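Local coordinates for phosphoglycerate dehydrogenase (Lactobacillus plantarum, PDB 3EVT), which probably catalyses the NAD-dependent oxidation of 3-phospho-D-glycerate to 3-phosphooxypyruvate, the entry step of the phosphorylated route to serine, at residues Ile41-Gly46 / Leu62-Val67; Ile68-Asp73 / Val87-Gly92; Ile93-Ile98 / Gly146-Ser151. All coordinates share one frame; numbering follows the deposited sequence.

Interaction 1: Ile41-Gly46 / Leu62-Val67; sequences IEVMYG and LKFVQV
Val43 lays its CG1 methyl obliquely against the Phe64 ring, 3.6 Å from CD2, while its CA-H points at the carbonyl oxygen of Phe64. With CG1 anti to its own backbone N (chi1 177°), Val43 brings that methyl toward the ring. On the same face Tyr45 and Gln66 run side by side, and Gln66 CG meets the edge of the tyrosine ring, 4.1 Å from CD1. On the opposite face Met44 CB meets Val65 CG2. The methionine chain, bent at its end, brings CE to 4.1 Å from Leu62 CD2. At the start of the pairing Glu42 and Lys63 lie alongside each other, pointing the same way; their salt bridge is long, OE1 to NZ 3.8 Å, and Lys63 NZ also bonds to Gln61 O.

Backbone bonds fix this register. Glu42 O is gripped twice, by Lys63 N at 2.8 Å and by Phe64 N at 3.1 Å; Met44 N then gives to Phe64 O, Gln66 N to Met44 O and Gly46 N to Gln66 O. Further out, helix 50-56 covers Met44 and Leu62, whereas Phe292 of helix 284-302 stacks on Tyr45. Gln66 NE2 bonds to Asn89 O and Val67 O, and its OE1 accepts from Asn295. Strands 41-45 and 64-66, joined through helix 50-56, form a parallel beta-alpha-beta unit of the five-stranded sheet, as in the substrate-binding domain of D-2-hydroxyacid dehydrogenases.

Interaction 2: Ile68-Asp73 / Val87-Gly92; sequences ISAGVD and VANTSG
Asn89 reaches from the end of strand 86-88 to the loop that follows strand 64-66. Its CB rests 3.6 Å from Ser69 O. Next along the chain, CG sits between the backbone N and the carbonyl carbon (chi1 71°) and lies close to Ala70 CA and O. At the tip ND2 donates to Ala70 O over 2.9 Å, a bent bond with an N-H...O angle of 138°, its donor lifted from the carbonyl plane by 27°. The other branch, OD1, turns back to its own segment and takes weak bonds from Ser91 N and Ser91 OG, so the amide spans both loops.

Thr90 fills the place beside it. OG1 approaches the Ser69 backbone, 3.0 Å from CA, and CG2 packs on Ile68 CA at 3.8 Å. Ala70 CB adds a looser touch on Ser91 CB, 4.3 Å away.

The two loops leave neighbouring parallel strands, 64-66 and 86-88, at their C-terminal ends. Helix 284-302 lies against them through Val288, which meets both Ile68 and Thr90. Asn308 bonds to the carbonyls of Asn89 and Ser91, and Gly92 then stands at the N-cap position of helix 93-110.

Interaction 3: Ile93-Ile98 / Gly146-Ser151; sequences IHADAI and GQIGQS
Helix 147-158, which follows what is probably the glycine-rich turn of the Rossmann-type NAD-binding fold, with Gly146 at its N-cap, sets Ile148 and Ser151 against Ala95 and Ile98 of helix 93-110. The short helical segments cross at -54°, their axes 8.6 Å apart at the closest. Ala95 CB points toward the neighbouring helix and touches three residues: Ser151 OG at 3.5 Å, Gln147 NE2 at 3.6 Å and Ile148 CG1 at 3.9 Å. One turn on, the Ile98 and Ile148 side chains cross at about a right angle, CD1 to CD1 3.6 Å apart, with their CG2 methyls also in touch. An alanine in place of Ile148 would probably open a gap beside Ile98 CD1 and CG2 and take from Ala95 CB its contact with CG1.

Gly146 and Gly149 belong to a sequence consistent with the GxGxxG pattern, which in relatives lines the dinucleotide site. Gln147, its CG anti to the backbone N (chi1 -167°), extends toward the start of helix 93-110, where a water accepts from its NE2 at 2.6 Å and from Ala95 N at 2.9 Å. Ser151 OG lies 3.1 Å from Ala95 O, and Ser99 OG is hydrogen-bonded to both. Asp96 forms a salt bridge with Lys155 and packs on Thr136 of the second subunit.

Interaction 1 is buried, interaction 2 partly so, and interaction 3 lies at the surface near the middle of the chain. The first two share a sheet: strands 64-66 and 86-88 are neighbours, and Val67 N reaches Ala88 O. Their chemistry changes along it, from a ladder of backbone bonds between mostly buried side chains to one bent amide bond between loops at the strand ends. Interactions 2 and 3 follow each other through Gly92, whose CA packs on Gln147 NE2. In interaction 3 alanine, isoleucine and serine side chains, and a water held by Gln147, join helix 93-110 to helix 147-158 of the NAD-binding fold.

Interaction 1: Ile41-Gly46 / Leu62-Val67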
loop_
_atom_site.group_PDB
_atom_site.type_symbol
_atom_site.label_atom_id
_atom_site.label_comp_id
_atom_site.label_asym_id
_atom_site.label_seq_id
_atom_site.Cartn_x
_atom_site.Cartn_y
_atom_site.Cartn_z
ATOM N N ILE A 41 0.985 1.391 -36.897
ATOM C CA ILE A 41 0.546 1.903 -35.599
ATOM C C ILE A 41 -0.264 0.879 -34.763
ATOM O O ILE A 41 -1.413 0.597 -35.047
ATOM C CB ILE A 41 -0.252 3.235 -35.830
ATOM C CG1 ILE A 41 0.648 4.213 -36.589
ATOM C CG2 ILE A 41 -0.808 3.812 -34.528
ATOM C CD1 ILE A 41 -0.040 5.477 -37.111
ATOM N N GLU A 42 0.333 0.338 -33.706
ATOM C CA GLU A 42 -0.454 -0.591 -32.879
ATOM C C GLU A 42 -0.985 0.056 -31.604
ATOM O O GLU A 42 -1.930 -0.425 -30.991
ATOM C CB GLU A 42 0.341 -1.855 -32.551
ATOM C CG GLU A 42 0.743 -2.646 -33.781
ATOM C CD GLU A 42 1.524 -3.911 -33.410
ATOM O OE1 GLU A 42 1.190 -4.572 -32.403
ATOM O OE2 GLU A 42 2.498 -4.229 -34.119
ATOM N N VAL A 43 -0.353 1.153 -31.220
ATOM C CA VAL A 43 -0.732 1.868 -30.028
ATOM C C VAL A 43 -0.787 3.389 -30.295
ATOM O O VAL A 43 -0.032 3.933 -31.101
ATOM C CB VAL A 43 0.265 1.591 -28.922
ATOM C CG1 VAL A 43 -0.080 2.408 -27.677
ATOM C CG2 VAL A 43 0.342 0.071 -28.662
ATOM N N MET A 44 -1.708 4.059 -29.616
ATOM C CA MET A 44 -1.801 5.481 -29.718
ATOM C C MET A 44 -1.729 6.054 -28.314
ATOM O O MET A 44 -2.499 5.672 -27.410
ATOM C CB MET A 44 -3.106 5.868 -30.472
ATOM C CG MET A 44 -3.147 7.320 -31.037
ATOM S SD MET A 44 -4.731 7.708 -31.918
ATOM C CE MET A 44 -4.916 6.127 -32.712
ATOM N N TYR A 45 -0.765 6.934 -28.103
ATOM C CA TYR A 45 -0.725 7.696 -26.873
ATOM C C TYR A 45 -1.363 9.081 -27.124
ATOM O O TYR A 45 -0.776 9.916 -27.844
ATOM C CB TYR A 45 0.721 7.831 -26.446
ATOM C CG TYR A 45 0.917 8.661 -25.208
ATOM C CD1 TYR A 45 0.045 8.574 -24.129
ATOM C CD2 TYR A 45 2.002 9.525 -25.103
ATOM C CE1 TYR A 45 0.256 9.363 -22.951
ATOM C CE2 TYR A 45 2.223 10.281 -23.952
ATOM C CZ TYR A 45 1.356 10.196 -22.885
ATOM O OH TYR A 45 1.608 10.999 -21.799
ATOM N N GLY A 46 -2.577 9.280 -26.586
ATOM C CA GLY A 46 -3.376 10.487 -26.797
ATOM C C GLY A 46 -4.357 10.250 -27.928
ATOM O O GLY A 46 -4.056 9.541 -28.870
ATOM N N LEU A 62 -4.413 -1.602 -35.117
ATOM C CA LEU A 62 -4.466 -0.841 -33.868
ATOM C C LEU A 62 -4.971 -1.749 -32.774
ATOM O O LEU A 62 -5.965 -2.476 -32.952
ATOM C CB LEU A 62 -5.338 0.410 -33.985
ATOM C CG LEU A 62 -5.413 1.330 -32.772
ATOM C CD1 LEU A 62 -4.078 2.034 -32.538
ATOM C CD2 LEU A 62 -6.562 2.382 -32.914
ATOM N N LYS A 63 -4.287 -1.711 -31.630
ATOM C CA LYS A 63 -4.617 -2.613 -30.558
ATOM C C LYS A 63 -4.910 -1.904 -29.217
ATOM O O LYS A 63 -5.682 -2.385 -28.413
ATOM C CB LYS A 63 -3.481 -3.628 -30.422
ATOM C CG LYS A 63 -3.282 -4.539 -31.637
ATOM C CD LYS A 63 -2.274 -5.648 -31.324
ATOM C CE LYS A 63 -1.365 -5.956 -32.519
ATOM N NZ LYS A 63 -2.108 -5.919 -33.803
ATOM N N PHE A 64 -4.294 -0.754 -28.971
ATOM C CA PHE A 64 -4.434 -0.088 -27.675
ATOM C C PHE A 64 -4.429 1.428 -27.870
ATOM O O PHE A 64 -3.480 1.957 -28.398
ATOM C CB PHE A 64 -3.307 -0.584 -26.710
ATOM C CG PHE A 64 -3.052 0.309 -25.464
ATOM C CD1 PHE A 64 -4.105 0.835 -24.706
ATOM C CD2 PHE A 64 -1.739 0.531 -25.028
ATOM C CE1 PHE A 64 -3.856 1.628 -23.551
ATOM C CE2 PHE A 64 -1.452 1.291 -23.876
ATOM C CZ PHE A 64 -2.516 1.875 -23.147
ATOM N N VAL A 65 -5.504 2.122 -27.454
ATOM C CA VAL A 65 -5.484 3.614 -27.374
ATOM C C VAL A 65 -5.452 4.109 -25.916
ATOM O O VAL A 65 -6.292 3.741 -25.106
ATOM C CB VAL A 65 -6.692 4.247 -28.102
ATOM C CG1 VAL A 65 -6.697 5.771 -27.923
ATOM C CG2 VAL A 65 -6.648 3.915 -29.579
ATOM N N GLN A 66 -4.471 4.920 -25.570
ATOM C CA GLN A 66 -4.459 5.554 -24.265
ATOM C C GLN A 66 -4.871 7.013 -24.432
ATOM O O GLN A 66 -4.090 7.794 -24.970
ATOM C CB GLN A 66 -3.039 5.530 -23.646
ATOM C CG GLN A 66 -2.932 6.339 -22.358
ATOM C CD GLN A 66 -3.473 5.614 -21.126
ATOM O OE1 GLN A 66 -3.045 4.471 -20.825
ATOM N NE2 GLN A 66 -4.422 6.267 -20.388
ATOM N N VAL A 67 -6.045 7.406 -23.932
ATOM C CA VAL A 67 -6.414 8.835 -23.944
ATOM C C VAL A 67 -5.888 9.548 -22.693
ATOM O O VAL A 67 -5.704 8.909 -21.648
ATOM C CB VAL A 67 -7.934 9.044 -24.219
ATOM C CG1 VAL A 67 -8.223 8.537 -25.599
ATOM C CG2 VAL A 67 -8.812 8.230 -23.254
#

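Interaction 2: Ile68-Asp73 / Val87-Gly92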
loop_
_atom_site.group_PDB
_atom_site.type_symbol
_atom_site.label_atom_id
_atom_site.label_comp_id
_atom_site.label_asym_id
_atom_site.label_seq_id
_atom_site.Cartn_x
_atom_site.Cartn_y
_atom_site.Cartn_z
ATOM N N ILE A 68 -5.582 10.842 -22.809
ATOM C CA ILE A 68 -4.928 11.548 -21.718
ATOM C C ILE A 68 -5.851 12.513 -21.021
ATOM O O ILE A 68 -5.415 13.537 -20.535
ATOM C CB ILE A 68 -3.665 12.273 -22.163
ATOM C CG1 ILE A 68 -3.868 12.862 -23.568
ATOM C CG2 ILE A 68 -2.457 11.309 -22.164
ATOM C CD1 ILE A 68 -4.154 14.392 -23.605
ATOM N N SER A 69 -7.127 12.156 -20.945
ATOM C CA SER A 69 -8.053 12.841 -20.070
ATOM C C SER A 69 -9.151 11.837 -19.735
ATOM O O SER A 69 -9.279 10.846 -20.440
ATOM C CB SER A 69 -8.595 14.073 -20.790
ATOM O OG SER A 69 -8.771 13.775 -22.167
ATOM N N ALA A 70 -9.895 12.057 -18.650
ATOM C CA ALA A 70 -10.852 11.073 -18.139
ATOM C C ALA A 70 -11.996 10.816 -19.130
ATOM O O ALA A 70 -12.657 9.759 -19.079
ATOM C CB ALA A 70 -11.432 11.516 -16.807
ATOM N N GLY A 71 -12.257 11.792 -20.005
ATOM C CA GLY A 71 -13.446 11.745 -20.876
ATOM C C GLY A 71 -13.251 10.884 -22.106
ATOM O O GLY A 71 -12.318 11.115 -22.883
ATOM N N VAL A 72 -14.121 9.888 -22.275
ATOM C CA VAL A 72 -14.111 9.005 -23.451
ATOM C C VAL A 72 -15.303 9.242 -24.419
ATOM O O VAL A 72 -15.662 8.363 -25.199
ATOM C CB VAL A 72 -14.113 7.522 -23.014
ATOM N N ASP A 73 -15.919 10.423 -24.377
ATOM C CA ASP A 73 -17.186 10.594 -25.090
ATOM C C ASP A 73 -17.153 10.546 -26.614
ATOM O O ASP A 73 -17.853 9.761 -27.234
ATOM C CB ASP A 73 -17.941 11.838 -24.621
ATOM C CG ASP A 73 -18.856 11.531 -23.458
ATOM O OD1 ASP A 73 -19.257 10.343 -23.362
ATOM O OD2 ASP A 73 -19.152 12.447 -22.642
ATOM N N VAL A 87 -8.831 0.343 -24.552
ATOM C CA VAL A 87 -8.674 1.757 -24.257
ATOM C C VAL A 87 -8.529 1.976 -22.744
ATOM O O VAL A 87 -9.183 1.309 -21.943
ATOM C CB VAL A 87 -9.873 2.583 -24.805
ATOM C CG1 VAL A 87 -9.627 4.076 -24.623
ATOM C CG2 VAL A 87 -10.099 2.251 -26.270
ATOM N N ALA A 88 -7.649 2.901 -22.360
ATOM C CA ALA A 88 -7.518 3.339 -20.963
ATOM C C ALA A 88 -7.550 4.848 -20.981
ATOM O O ALA A 88 -7.242 5.457 -22.027
ATOM C CB ALA A 88 -6.225 2.859 -20.330
ATOM N N ASN A 89 -7.924 5.438 -19.830
ATOM C CA ASN A 89 -7.938 6.879 -19.643
ATOM C C ASN A 89 -7.064 7.267 -18.456
ATOM O O ASN A 89 -6.186 6.494 -18.057
ATOM C CB ASN A 89 -9.371 7.393 -19.534
ATOM C CG ASN A 89 -10.019 6.998 -18.261
ATOM O OD1 ASN A 89 -9.408 6.355 -17.407
ATOM N ND2 ASN A 89 -11.283 7.374 -18.111
ATOM N N THR A 90 -7.270 8.479 -17.928
ATOM C CA THR A 90 -6.442 9.056 -16.869
ATOM C C THR A 90 -7.229 9.456 -15.609
ATOM O O THR A 90 -6.894 10.452 -14.961
ATOM C CB THR A 90 -5.747 10.335 -17.359
ATOM O OG1 THR A 90 -6.703 11.103 -18.103
ATOM C CG2 THR A 90 -4.504 10.009 -18.257
ATOM N N SER A 91 -8.260 8.713 -15.240
ATOM C CA SER A 91 -8.919 9.032 -13.979
ATOM C C SER A 91 -8.177 8.619 -12.710
ATOM O O SER A 91 -7.183 7.883 -12.748
ATOM C CB SER A 91 -10.360 8.522 -13.936
ATOM O OG SER A 91 -10.404 7.171 -14.278
ATOM N N GLY A 92 -8.640 9.143 -11.572
ATOM C CA GLY A 92 -8.136 8.713 -10.268
ATOM C C GLY A 92 -6.849 9.338 -9.762
ATOM O O GLY A 92 -6.361 8.982 -8.667
#

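Interaction 3: Ile93-Ile98 / Gly146-Ser151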
loop_
_atom_site.group_PDB
_atom_site.type_symbol
_atom_site.label_atom_id
_atom_site.label_comp_id
_atom_site.label_asym_id
_atom_site.label_seq_id
_atom_site.Cartn_x
_atom_site.Cartn_y
_atom_site.Cartn_z
ATOM N N ILE A 93 -6.284 10.272 -10.534
ATOM C CA ILE A 93 -4.949 10.794 -10.198
ATOM C C ILE A 93 -4.896 11.539 -8.870
ATOM O O ILE A 93 -4.068 11.214 -7.989
ATOM C CB ILE A 93 -4.361 11.689 -11.288
ATOM C CG1 ILE A 93 -4.245 10.903 -12.613
ATOM C CG2 ILE A 93 -2.975 12.198 -10.779
ATOM C CD1 ILE A 93 -3.771 11.753 -13.812
ATOM N N HIS A 94 -5.772 12.524 -8.716
ATOM C CA HIS A 94 -5.862 13.290 -7.468
ATOM C C HIS A 94 -6.251 12.363 -6.339
ATOM O O HIS A 94 -5.618 12.353 -5.325
ATOM C CB HIS A 94 -6.929 14.409 -7.530
ATOM C CG HIS A 94 -6.440 15.700 -8.109
ATOM N ND1 HIS A 94 -6.863 16.183 -9.346
ATOM C CD2 HIS A 94 -5.573 16.623 -7.621
ATOM C CE1 HIS A 94 -6.267 17.340 -9.595
ATOM N NE2 HIS A 94 -5.469 17.623 -8.571
ATOM N N ALA A 95 -7.317 11.602 -6.522
ATOM C CA ALA A 95 -7.754 10.643 -5.490
ATOM C C ALA A 95 -6.662 9.640 -5.080
ATOM O O ALA A 95 -6.537 9.356 -3.924
ATOM C CB ALA A 95 -9.008 9.914 -5.922
ATOM N N ASP A 96 -5.884 9.104 -6.024
ATOM C CA ASP A 96 -4.680 8.300 -5.710
ATOM C C ASP A 96 -3.657 8.991 -4.809
ATOM O O ASP A 96 -3.175 8.365 -3.858
ATOM C CB ASP A 96 -3.948 7.855 -6.992
ATOM C CG ASP A 96 -4.219 6.364 -7.360
ATOM O OD1 ASP A 96 -5.429 5.958 -7.434
ATOM O OD2 ASP A 96 -3.217 5.600 -7.601
ATOM N N ALA A 97 -3.300 10.245 -5.094
ATOM C CA ALA A 97 -2.340 10.949 -4.237
ATOM C C ALA A 97 -2.839 11.132 -2.811
ATOM O O ALA A 97 -2.103 10.920 -1.879
ATOM C CB ALA A 97 -1.916 12.326 -4.828
ATOM N N ILE A 98 -4.080 11.571 -2.656
ATOM C CA ILE A 98 -4.658 11.772 -1.346
ATOM C C ILE A 98 -4.737 10.446 -0.580
ATOM O O ILE A 98 -4.495 10.378 0.616
ATOM C CB ILE A 98 -6.075 12.323 -1.483
ATOM C CG1 ILE A 98 -6.058 13.715 -2.105
ATOM C CG2 ILE A 98 -6.799 12.240 -0.156
ATOM C CD1 ILE A 98 -7.529 14.178 -2.660
ATOM N N GLY A 146 -17.315 8.695 -1.722
ATOM C CA GLY A 146 -17.094 9.214 -3.080
ATOM C C GLY A 146 -15.803 8.653 -3.685
ATOM O O GLY A 146 -15.239 7.663 -3.176
ATOM N N GLN A 147 -15.327 9.278 -4.760
ATOM C CA GLN A 147 -14.178 8.761 -5.500
ATOM C C GLN A 147 -12.953 8.610 -4.592
ATOM O O GLN A 147 -12.253 7.596 -4.642
ATOM C CB GLN A 147 -13.833 9.737 -6.626
ATOM C CG GLN A 147 -12.863 9.212 -7.695
ATOM C CD GLN A 147 -12.045 10.352 -8.339
ATOM O OE1 GLN A 147 -12.396 11.535 -8.212
ATOM N NE2 GLN A 147 -10.944 10.004 -8.997
ATOM N N ILE A 148 -12.682 9.623 -3.780
ATOM C CA ILE A 148 -11.560 9.567 -2.822
ATOM C C ILE A 148 -11.675 8.408 -1.816
ATOM O O ILE A 148 -10.747 7.594 -1.690
ATOM C CB ILE A 148 -11.374 10.918 -2.094
ATOM C CG1 ILE A 148 -10.783 11.961 -3.064
ATOM C CG2 ILE A 148 -10.481 10.770 -0.849
ATOM C CD1 ILE A 148 -11.075 13.370 -2.615
ATOM N N GLY A 149 -12.823 8.307 -1.140
ATOM C CA GLY A 149 -13.078 7.255 -0.168
ATOM C C GLY A 149 -12.828 5.889 -0.804
ATOM O O GLY A 149 -12.266 4.970 -0.172
ATOM N N GLN A 150 -13.224 5.758 -2.069
ATOM C CA GLN A 150 -13.172 4.476 -2.757
ATOM C C GLN A 150 -11.756 4.103 -3.172
ATOM O O GLN A 150 -11.376 2.919 -3.161
ATOM C CB GLN A 150 -14.048 4.551 -4.012
ATOM C CG GLN A 150 -15.568 4.542 -3.730
ATOM C CD GLN A 150 -16.371 4.752 -4.996
ATOM O OE1 GLN A 150 -16.021 4.234 -6.051
ATOM N NE2 GLN A 150 -17.432 5.547 -4.903
ATOM N N SER A 151 -10.968 5.111 -3.559
ATOM C CA SER A 151 -9.580 4.829 -3.921
ATOM C C SER A 151 -8.746 4.552 -2.668
ATOM O O SER A 151 -7.903 3.680 -2.683
ATOM C CB SER A 151 -8.990 5.896 -4.848
ATOM O OG SER A 151 -8.459 6.982 -4.112
HETATM O O HOH W 1 -8.905 11.662 -8.997
#